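Local coordinates for ribonuclease P protein component 3 (Thermococcus kodakarensis KOD1, PDB 3WYZ) that probably serves as a protein subunit of ribonuclease P, the RNA-based enzyme that cleaves the 5'-ends of precursor tRNAs, at residues His124-Ala127 against Gly128-Ala131; Lys161-Gln164 against Leu165-Lys168. All coordinates share one frame; numbering follows the deposited sequence.

Contact 1. Residues His124-Ala127 against Gly128-Ala131; sequences HTLA and GMAA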
loop_
_atom_site.group_PDB
_atom_site.type_symbol
_atom_site.label_atom_id
_atom_site.label_comp_id
_atom_site.label_asym_id
_atom_site.label_seq_id
_atom_site.Cartn_x
_atom_site.Cartn_y
_atom_site.Cartn_z
ATOM N N HIS A 124 9.199 -0.242 16.951
ATOM C CA HIS A 124 10.491 0.433 16.793
ATOM C C HIS A 124 11.443 -0.330 15.873
ATOM O O HIS A 124 12.142 0.288 15.062
ATOM C CB HIS A 124 11.156 0.653 18.156
ATOM C CG HIS A 124 10.488 1.699 18.996
ATOM N ND1 HIS A 124 10.764 3.045 18.873
ATOM C CD2 HIS A 124 9.559 1.596 19.978
ATOM C CE1 HIS A 124 10.033 3.726 19.739
ATOM N NE2 HIS A 124 9.293 2.870 20.421
ATOM N N THR A 125 11.461 -1.660 15.997
ATOM C CA THR A 125 12.331 -2.519 15.189
ATOM C C THR A 125 11.974 -2.454 13.700
ATOM O O THR A 125 12.826 -2.159 12.867
ATOM C CB THR A 125 12.261 -3.993 15.662
ATOM O OG1 THR A 125 12.686 -4.083 17.028
ATOM C CG2 THR A 125 13.140 -4.905 14.799
ATOM N N LEU A 126 10.715 -2.734 13.371
ATOM C CA LEU A 126 10.269 -2.709 11.975
ATOM C C LEU A 126 10.298 -1.306 11.389
ATOM O O LEU A 126 10.598 -1.132 10.203
ATOM C CB LEU A 126 8.864 -3.283 11.844
ATOM C CG LEU A 126 8.705 -4.781 12.096
ATOM C CD1 LEU A 126 7.242 -5.161 12.257
ATOM C CD2 LEU A 126 9.338 -5.567 10.963
ATOM N N ALA A 127 9.990 -0.310 12.216
ATOM C CA ALA A 127 9.999 1.085 11.775
ATOM C C ALA A 127 11.403 1.490 11.363
ATOM O O ALA A 127 11.591 2.131 10.325
ATOM C CB ALA A 127 9.481 2.005 12.871
ATOM N N GLY A 128 12.377 1.096 12.181
ATOM C CA GLY A 128 13.780 1.354 11.909
ATOM C C GLY A 128 14.258 0.724 10.623
ATOM O O GLY A 128 14.869 1.392 9.798
ATOM N N MET A 129 13.972 -0.562 10.444
ATOM C CA MET A 129 14.382 -1.278 9.236
ATOM C C MET A 129 13.712 -0.725 7.983
ATOM O O MET A 129 14.335 -0.675 6.919
ATOM C CB MET A 129 14.076 -2.769 9.352
ATOM C CG MET A 129 14.954 -3.514 10.341
ATOM S SD MET A 129 14.746 -5.302 10.198
ATOM C CE MET A 129 13.091 -5.505 10.850
ATOM N N ALA A 130 12.451 -0.311 8.103
ATOM C CA ALA A 130 11.728 0.261 6.966
ATOM C C ALA A 130 12.367 1.563 6.460
ATOM O O ALA A 130 12.418 1.819 5.253
ATOM C CB ALA A 130 10.272 0.499 7.331
ATOM N N ALA A 131 12.848 2.383 7.386
ATOM C CA ALA A 131 13.497 3.640 7.031
ATOM C C ALA A 131 14.862 3.379 6.373
ATOM O O ALA A 131 15.186 3.980 5.346
ATOM C CB ALA A 131 13.655 4.514 8.262
#
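Four successive i to i+4 backbone hydrogen bonds join His124-Ala127 to Gly128-Ala131 as the first turns of an alpha-helix, from Gly128 N to His124 O (3.0 Å), Met129 N to Thr125 O (3.1 Å), Ala130 N to Leu126 O (2.9 Å) and Ala131 N to Ala127 O (3.2 Å). Among the side chains, Met129 does most of the reaching back. Its CG stands anti to its own carbonyl carbon (chi1 -70°), and a bend at chi3 (-70°) turns the terminal methyl toward the preceding turn. There Met129 CE meets Leu126 CD2 at 3.8 Å and, a little farther off, the methyl of Thr125. The unbranched, flexible methionine can thus lay its methyl against a buried leucine and an exposed threonine at once. Helix 124-133 is the connection of a beta-alpha-beta unit between parallel strands 109-111 and 136-140, as expected of a TIM barrel-like protein. Just before it, Asp123 OD1 accepts a hydrogen bond from Leu126 N, an amide of the first turn. Leu126 and Met129 both touch Arg100 of helix 96-104, while Ala130 touches Ile103 of that helix. The small Ala127 allows close approach to Leu165 of helix 149-168, and His124, at the exposed start of the helix, hydrogen-bonds through ND1 to the hydroxyl of Tyr169.

Contact 2. Residues Lys161-Gln164 against Leu165-Lys168; sequences KTWQ and LVKK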
loop_
_atom_site.group_PDB
_atom_site.type_symbol
_atom_site.label_atom_id
_atom_site.label_comp_id
_atom_site.label_asym_id
_atom_site.label_seq_id
_atom_site.Cartn_x
_atom_site.Cartn_y
_atom_site.Cartn_z
ATOM N N LYS A 161 -0.932 4.287 15.948
ATOM C CA LYS A 161 0.343 3.774 16.474
ATOM C C LYS A 161 1.391 3.658 15.365
ATOM O O LYS A 161 2.550 4.029 15.554
ATOM C CB LYS A 161 0.171 2.404 17.152
ATOM C CG LYS A 161 -0.695 2.409 18.409
ATOM C CD LYS A 161 -0.214 1.385 19.435
ATOM C CE LYS A 161 -1.309 0.995 20.425
ATOM N NZ LYS A 161 -0.756 0.415 21.687
ATOM N N THR A 162 0.976 3.137 14.215
ATOM C CA THR A 162 1.860 2.987 13.073
ATOM C C THR A 162 2.294 4.345 12.519
ATOM O O THR A 162 3.455 4.527 12.154
ATOM C CB THR A 162 1.193 2.166 11.959
ATOM O OG1 THR A 162 0.821 0.877 12.469
ATOM C CG2 THR A 162 2.125 1.983 10.794
ATOM N N TRP A 163 1.369 5.295 12.451
ATOM C CA TRP A 163 1.708 6.638 11.979
ATOM C C TRP A 163 2.773 7.287 12.867
ATOM O O TRP A 163 3.735 7.846 12.365
ATOM C CB TRP A 163 0.467 7.532 11.905
ATOM C CG TRP A 163 0.794 9.001 11.874
ATOM C CD1 TRP A 163 0.428 9.935 12.786
ATOM C CD2 TRP A 163 1.586 9.686 10.891
ATOM N NE1 TRP A 163 0.927 11.170 12.433
ATOM C CE2 TRP A 163 1.647 11.043 11.277
ATOM C CE3 TRP A 163 2.256 9.281 9.731
ATOM C CZ2 TRP A 163 2.338 12.008 10.536
ATOM C CZ3 TRP A 163 2.949 10.244 8.991
ATOM C CH2 TRP A 163 2.986 11.594 9.405
ATOM N N GLN A 164 2.600 7.204 14.182
ATOM C CA GLN A 164 3.527 7.822 15.134
ATOM C C GLN A 164 4.943 7.267 14.979
ATOM O O GLN A 164 5.918 7.988 15.120
ATOM C CB GLN A 164 3.042 7.605 16.573
ATOM C CG GLN A 164 1.776 8.377 16.937
ATOM C CD GLN A 164 1.137 7.891 18.232
ATOM O OE1 GLN A 164 1.824 7.636 19.216
ATOM N NE2 GLN A 164 -0.183 7.767 18.235
ATOM N N LEU A 165 5.032 5.964 14.703
ATOM C CA LEU A 165 6.310 5.291 14.450
ATOM C C LEU A 165 6.882 5.695 13.093
ATOM O O LEU A 165 8.038 6.085 13.002
ATOM C CB LEU A 165 6.142 3.766 14.502
ATOM C CG LEU A 165 6.024 3.168 15.904
ATOM C CD1 LEU A 165 5.491 1.740 15.852
ATOM C CD2 LEU A 165 7.367 3.215 16.614
ATOM N N VAL A 166 6.059 5.584 12.051
ATOM C CA VAL A 166 6.408 6.026 10.702
ATOM C C VAL A 166 6.956 7.456 10.709
ATOM O O VAL A 166 7.978 7.744 10.078
ATOM C CB VAL A 166 5.174 5.951 9.763
ATOM C CG1 VAL A 166 5.341 6.829 8.534
ATOM C CG2 VAL A 166 4.891 4.510 9.346
ATOM N N LYS A 167 6.271 8.341 11.420
ATOM C CA LYS A 167 6.658 9.740 11.482
ATOM C C LYS A 167 8.001 9.938 12.189
ATOM O O LYS A 167 8.845 10.717 11.722
ATOM C CB LYS A 167 5.566 10.556 12.169
ATOM C CG LYS A 167 5.725 12.060 12.022
ATOM C CD LYS A 167 5.970 12.726 13.361
ATOM C CE LYS A 167 5.722 14.226 13.298
ATOM N NZ LYS A 167 5.405 14.783 14.646
ATOM N N LYS A 168 8.198 9.225 13.300
ATOM C CA LYS A 168 9.422 9.341 14.089
ATOM C C LYS A 168 10.641 8.809 13.336
ATOM O O LYS A 168 11.698 9.428 13.343
ATOM C CB LYS A 168 9.280 8.593 15.418
ATOM C CG LYS A 168 10.339 8.967 16.448
ATOM C CD LYS A 168 10.264 8.090 17.681
ATOM C CE LYS A 168 9.072 8.433 18.563
ATOM N NZ LYS A 168 8.632 7.252 19.364
#
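With CG anti to the backbone N in both Trp163 (chi1 161°) and Lys167 (chi1 -167°), the indole and the lysine's aliphatic stem meet one helical turn apart. Lys167 CB lies over one face of the indole, 3.9 Å from the centroid of the six-membered ring of Trp163 and only 9° off the ring normal, a CH-pi contact. Lys167 CG continues outward over the CZ2-CH2 side of that ring, 3.7 Å from Trp163 CZ2. Lysine suits this place because its methylenes can cover the aromatic surface while its ammonium group leads away from the contact. Val166 CG1 approaches the indole obliquely, 4.1 Å from Trp163 CE3, and its other branch, CG2, packs 4.0 Å from Thr162 CG2. Thr162 offers its methyl to this apolar neighbour while its buried OG1 hydrogen-bonds to the backbone oxygen of Phe158, a usual way for threonine to satisfy its hydroxyl inside a helix. The backbone hydrogen bond from Lys167 N to Trp163 O (2.8 Å) spans the same turn. These are the last turns of helix 149-168: Thr162 and Val166 face Ile137 of strand 136-140, Leu165 rests on helix 124-133, and Trp163 and Lys167 both touch Glu204 of helix 202-209.

In the fold
Contact 1 opens helix 124-133 and contact 2 closes helix 149-168; strand 136-140 lies between these helices in sequence. The two contacts, with centres about 10 Å apart, meet directly: Ala127 CB comes within 4.1 Å of Leu165 CB, and His124 CE1 packs 3.8 Å from Lys168 NZ. Both are partly buried, with three buried residues each, but contact 2 has four exposed residues against two in contact 1. Their chemistry differs with the surfaces they meet. In contact 1, methionine and alanine side chains pack against helix 96-104 and another alanine against helix 149-168, whereas in contact 2 threonine and valine face the sheet and a lysine stem covers a buried tryptophan toward helix 202-209.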